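Local coordinates for fructose-bisphosphate aldolase (Thermus caldophilus, PDB 2FJK), which belongs to the class-II fructose-bisphosphate aldolases, enzymes of the TIM-barrel clan, and holds 1,3-dihydroxyacetonephosphate in its pocket in this structure, at residues E106-N111 with A131-L136; E156-F161 with A195-L200. One frame throughout, in Å; residues are numbered along the deposited sequence.

In the fold
Interactions 1 and 2 lie on the same side of the chain's centre, their own centres about 14 Å apart, and helix 155-164 connects them. Interaction 1 sets helix 108-124 against the C-terminal end of strand 128-133. It is mostly buried and combines one side-chain-to-backbone hydrogen bond with a small apolar contact. Interaction 2 joins two successive outer helices, 155-164 and 191-200, and grades from a buried alanine-isoleucine contact to an exposed margin where charged side chains flank a leucine. The two meet directly: Leu133 CD2 of interaction 1 comes 3.5 Å from Ala158 N of interaction 2, and Phe161, on helix 155-164, packs on Ala131, Leu133 and Asn111.

Interaction 1 (E106-N111 with A131-L136); sequences EDFETN and AELGRL
Within the beta-alpha-beta unit formed by strand 98-101, helix 108-124 and strand 128-133, Phe108 and Asn111 on the first turn of the helix meet Leu133 and the Glu132 carbonyl at the end of the second strand. The polar link is Asn111 ND2 to Glu132 O, 3.3 Å long. It is nearly straight, with an N-H...O angle of 170°, and the acceptor lies only 7° out of the Asn111 amide plane. The donor also lies in the carbonyl plane of Glu132. With CG anti to the backbone N (chi1 -168°), Asn111 turns its amide across to the strand. Beside this bond, Leu133 CD1 lies at the edge of the Phe108 ring, near its plane, 3.9 Å from Phe108 CD1. The same methyl is 4.2 Å from Asn111 ND2, bridging the aromatic and amide parts of the contact. Phe161 of helix 155-164 packs on both Asn111 and Leu133. Asp107, right before the helix, is its N-cap; its OD1 accepts from Thr110 N at 3.0 Å. The Glu132 side chain departs from the helix to touch His81, a ligand-pocket residue, and lies about 8 Å from bound 1,3-dihydroxyacetonephosphate. A single well-aligned bond thus satisfies a backbone carbonyl at the strand end and limits rotation of a buried amide, whose OD1 is hydrogen-bonded as well.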
# COMPACT_ATOMS: atom_id res chain seq x y z
N GLU A 106 19.51 21.95 -24.42
CA GLU A 106 18.70 22.77 -25.32
C GLU A 106 18.95 24.26 -25.09
O GLU A 106 19.48 24.65 -24.04
CB GLU A 106 17.21 22.48 -25.11
CG GLU A 106 16.81 21.05 -25.41
CD GLU A 106 16.26 20.90 -26.80
OE1 GLU A 106 16.64 21.69 -27.68
OE2 GLU A 106 15.45 19.98 -27.02
N ASP A 107 18.59 25.09 -26.06
CA ASP A 107 18.78 26.52 -25.90
C ASP A 107 17.95 26.98 -24.71
O ASP A 107 17.04 26.27 -24.27
CB ASP A 107 18.37 27.28 -27.17
CG ASP A 107 17.06 26.78 -27.75
OD1 ASP A 107 16.13 26.55 -26.96
OD2 ASP A 107 16.97 26.63 -28.99
N PHE A 108 18.27 28.16 -24.19
CA PHE A 108 17.57 28.70 -23.02
C PHE A 108 16.05 28.71 -23.09
O PHE A 108 15.38 28.27 -22.15
CB PHE A 108 18.06 30.12 -22.74
CG PHE A 108 17.71 30.61 -21.36
CD1 PHE A 108 18.37 30.11 -20.24
CD2 PHE A 108 16.72 31.58 -21.18
CE1 PHE A 108 18.06 30.57 -18.97
CE2 PHE A 108 16.40 32.04 -19.91
CZ PHE A 108 17.07 31.54 -18.80
N GLU A 109 15.49 29.21 -24.18
CA GLU A 109 14.03 29.27 -24.31
C GLU A 109 13.36 27.91 -24.29
O GLU A 109 12.30 27.75 -23.68
CB GLU A 109 13.63 30.02 -25.59
CG GLU A 109 13.88 31.53 -25.55
CD GLU A 109 13.17 32.22 -24.40
OE1 GLU A 109 11.95 32.01 -24.24
OE2 GLU A 109 13.84 32.98 -23.66
N THR A 110 13.96 26.93 -24.95
CA THR A 110 13.39 25.58 -24.96
C THR A 110 13.51 24.93 -23.59
O THR A 110 12.62 24.19 -23.17
CB THR A 110 14.08 24.69 -26.01
OG1 THR A 110 13.96 25.31 -27.30
CG2 THR A 110 13.42 23.31 -26.07
N ASN A 111 14.60 25.21 -22.89
CA ASN A 111 14.84 24.65 -21.56
C ASN A 111 13.74 25.20 -20.67
O ASN A 111 13.00 24.45 -20.03
CB ASN A 111 16.20 25.10 -21.02
CG ASN A 111 16.62 24.33 -19.78
OD1 ASN A 111 15.80 23.74 -19.09
ND2 ASN A 111 17.92 24.34 -19.49
N ALA A 131 15.58 21.58 -11.69
CA ALA A 131 15.90 21.87 -13.08
C ALA A 131 17.38 22.20 -13.17
O ALA A 131 17.98 22.64 -12.19
CB ALA A 131 15.07 23.04 -13.58
N GLU A 132 17.98 21.97 -14.33
CA GLU A 132 19.39 22.28 -14.47
C GLU A 132 19.70 23.22 -15.62
O GLU A 132 19.09 23.15 -16.69
CB GLU A 132 20.22 20.99 -14.58
CG GLU A 132 19.86 20.07 -15.72
CD GLU A 132 20.50 18.69 -15.56
OE1 GLU A 132 21.75 18.61 -15.41
OE2 GLU A 132 19.76 17.69 -15.59
N LEU A 133 20.65 24.11 -15.37
CA LEU A 133 21.11 25.08 -16.35
C LEU A 133 22.62 24.88 -16.47
O LEU A 133 23.34 24.89 -15.46
CB LEU A 133 20.81 26.49 -15.86
CG LEU A 133 21.10 27.64 -16.83
CD1 LEU A 133 20.32 27.45 -18.15
CD2 LEU A 133 20.70 28.94 -16.14
N GLY A 134 23.10 24.69 -17.69
CA GLY A 134 24.52 24.47 -17.90
C GLY A 134 24.76 22.97 -18.02
O GLY A 134 24.07 22.18 -17.39
N ARG A 135 25.75 22.59 -18.82
CA ARG A 135 26.05 21.18 -19.01
C ARG A 135 27.05 20.68 -17.98
O ARG A 135 28.05 21.34 -17.71
CB ARG A 135 26.61 20.96 -20.41
CG ARG A 135 26.80 19.50 -20.79
CD ARG A 135 25.94 19.16 -21.98
NE ARG A 135 26.10 20.14 -23.05
CZ ARG A 135 25.52 20.06 -24.24
NH1 ARG A 135 24.73 19.03 -24.53
NH2 ARG A 135 25.73 21.00 -25.15
N LEU A 136 26.78 19.51 -17.42
CA LEU A 136 27.66 18.93 -16.41
C LEU A 136 28.89 18.33 -17.06
O LEU A 136 28.99 17.11 -17.24
CB LEU A 136 26.94 17.84 -15.61
CG LEU A 136 26.00 18.27 -14.48
CD1 LEU A 136 25.37 17.03 -13.86
CD2 LEU A 136 26.77 19.05 -13.43

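Interaction 2 (E156-F161 with A195-L200); sequences EEARIF and ARIAKL
Leu200 projects from helix 191-200 toward Glu156 and Arg159 of helix 155-164, while Ile197, one turn earlier, meets Ala158. These are successive helices on the outside of the barrel. The axes of segments 156-161 and 195-200 approach to 8.6 Å with 33° between their N-to-C directions, a roughly parallel pairing. Starting at the backbone, Leu200 CB sits at the edge of the Arg159 guanidinium, in its plane, 3.9 Å from Arg159 NE. Next along the chain, Leu200 CG lies 3.8 Å from Arg159 NH2. The side chain then forks between two charged partners. Leu200 CD1 reaches the Glu156 carboxylate, with OE2 of Glu156 at 3.2 Å, and Leu200 CD2 goes to Arg159 NH2; the modelled separation of that last pair is too short to be trusted in detail. Arg159 is extended through its first two torsions, CG being anti to the backbone N (chi1 177°), which carries its aliphatic part past the backbone of Leu200: Arg159 CG is 3.9 Å from Leu200 O. The two backbones come closest at this pair, with Arg159 CA 5.8 Å from Leu200 CA. On the buried flank, Ala158 CB touches Ile197 CG2 at 3.7 Å, and Pro155 packs on both Ile197 and Leu200. Across the two segments the contact is therefore van der Waals in nature. Leu200 is met mainly by the charged ends of Glu156 and Arg159, on an exposed margin, while Ile197 meets Ala158 on the buried flank.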
# COMPACT_ATOMS: atom_id res chain seq x y z
N GLU A 156 23.52 35.12 -13.69
CA GLU A 156 22.40 35.92 -14.18
C GLU A 156 21.36 35.04 -14.85
O GLU A 156 20.16 35.18 -14.60
CB GLU A 156 22.87 36.98 -15.17
CG GLU A 156 23.26 38.29 -14.54
CD GLU A 156 24.34 38.14 -13.49
OE1 GLU A 156 25.24 37.30 -13.69
OE2 GLU A 156 24.28 38.87 -12.48
N GLU A 157 21.82 34.14 -15.70
CA GLU A 157 20.93 33.23 -16.41
C GLU A 157 20.18 32.37 -15.40
O GLU A 157 19.00 32.07 -15.57
CB GLU A 157 21.71 32.32 -17.35
CG GLU A 157 22.12 32.95 -18.66
CD GLU A 157 22.79 31.95 -19.58
OE1 GLU A 157 22.23 30.84 -19.75
OE2 GLU A 157 23.86 32.27 -20.13
N ALA A 158 20.89 31.97 -14.35
CA ALA A 158 20.31 31.14 -13.31
C ALA A 158 19.08 31.78 -12.67
O ALA A 158 18.02 31.16 -12.60
CB ALA A 158 21.37 30.83 -12.24
N ARG A 159 19.23 33.02 -12.20
CA ARG A 159 18.11 33.72 -11.57
C ARG A 159 16.92 33.78 -12.51
O ARG A 159 15.79 33.48 -12.13
CB ARG A 159 18.51 35.14 -11.18
CG ARG A 159 17.36 35.94 -10.59
CD ARG A 159 17.66 37.43 -10.57
NE ARG A 159 18.86 37.75 -9.82
CZ ARG A 159 19.29 38.99 -9.57
NH1 ARG A 159 18.60 40.03 -10.02
NH2 ARG A 159 20.40 39.18 -8.88
N ILE A 160 17.19 34.19 -13.75
CA ILE A 160 16.16 34.31 -14.77
C ILE A 160 15.49 32.98 -15.08
O ILE A 160 14.27 32.91 -15.22
CB ILE A 160 16.73 34.91 -16.07
CG1 ILE A 160 17.30 36.30 -15.79
CG2 ILE A 160 15.63 34.99 -17.12
CD1 ILE A 160 18.01 36.93 -16.96
N PHE A 161 16.30 31.93 -15.21
CA PHE A 161 15.78 30.60 -15.50
C PHE A 161 14.83 30.20 -14.37
O PHE A 161 13.71 29.77 -14.61
CB PHE A 161 16.93 29.59 -15.59
CG PHE A 161 16.50 28.19 -15.92
CD1 PHE A 161 15.90 27.89 -17.14
CD2 PHE A 161 16.73 27.15 -15.02
CE1 PHE A 161 15.53 26.59 -17.46
CE2 PHE A 161 16.37 25.84 -15.32
CZ PHE A 161 15.77 25.56 -16.54
N ALA A 195 29.52 30.61 -5.93
CA ALA A 195 29.24 31.71 -5.02
C ALA A 195 28.35 32.78 -5.65
O ALA A 195 27.42 33.26 -5.01
CB ALA A 195 30.56 32.33 -4.52
N ARG A 196 28.64 33.15 -6.90
CA ARG A 196 27.84 34.17 -7.59
C ARG A 196 26.41 33.70 -7.83
O ARG A 196 25.45 34.44 -7.62
CB ARG A 196 28.45 34.51 -8.95
CG ARG A 196 29.79 35.21 -8.92
CD ARG A 196 30.20 35.59 -10.33
NE ARG A 196 31.50 36.26 -10.40
CZ ARG A 196 32.06 36.68 -11.53
NH1 ARG A 196 31.44 36.50 -12.69
NH2 ARG A 196 33.24 37.29 -11.51
N ILE A 197 26.28 32.46 -8.29
CA ILE A 197 24.97 31.88 -8.57
C ILE A 197 24.12 31.81 -7.31
O ILE A 197 22.91 32.06 -7.35
CB ILE A 197 25.14 30.47 -9.19
CG1 ILE A 197 26.09 30.56 -10.39
CG2 ILE A 197 23.80 29.92 -9.64
CD1 ILE A 197 26.61 29.24 -10.89
N ALA A 198 24.75 31.49 -6.18
CA ALA A 198 24.05 31.39 -4.91
C ALA A 198 23.54 32.76 -4.48
O ALA A 198 22.43 32.89 -3.95
CB ALA A 198 24.97 30.81 -3.84
N LYS A 199 24.36 33.78 -4.71
CA LYS A 199 24.00 35.15 -4.35
C LYS A 199 22.79 35.64 -5.13
O LYS A 199 22.08 36.55 -4.69
CB LYS A 199 25.18 36.09 -4.56
CG LYS A 199 26.41 35.74 -3.74
CD LYS A 199 27.45 36.84 -3.82
CE LYS A 199 28.69 36.49 -3.00
NZ LYS A 199 29.72 37.56 -3.06
N LEU A 200 22.54 35.04 -6.28
CA LEU A 200 21.42 35.45 -7.11
C LEU A 200 20.26 34.47 -7.05
O LEU A 200 19.12 34.82 -7.34
CB LEU A 200 21.88 35.63 -8.56
CG LEU A 200 23.10 36.54 -8.78
CD1 LEU A 200 23.23 36.87 -10.27
CD2 LEU A 200 22.94 37.82 -7.97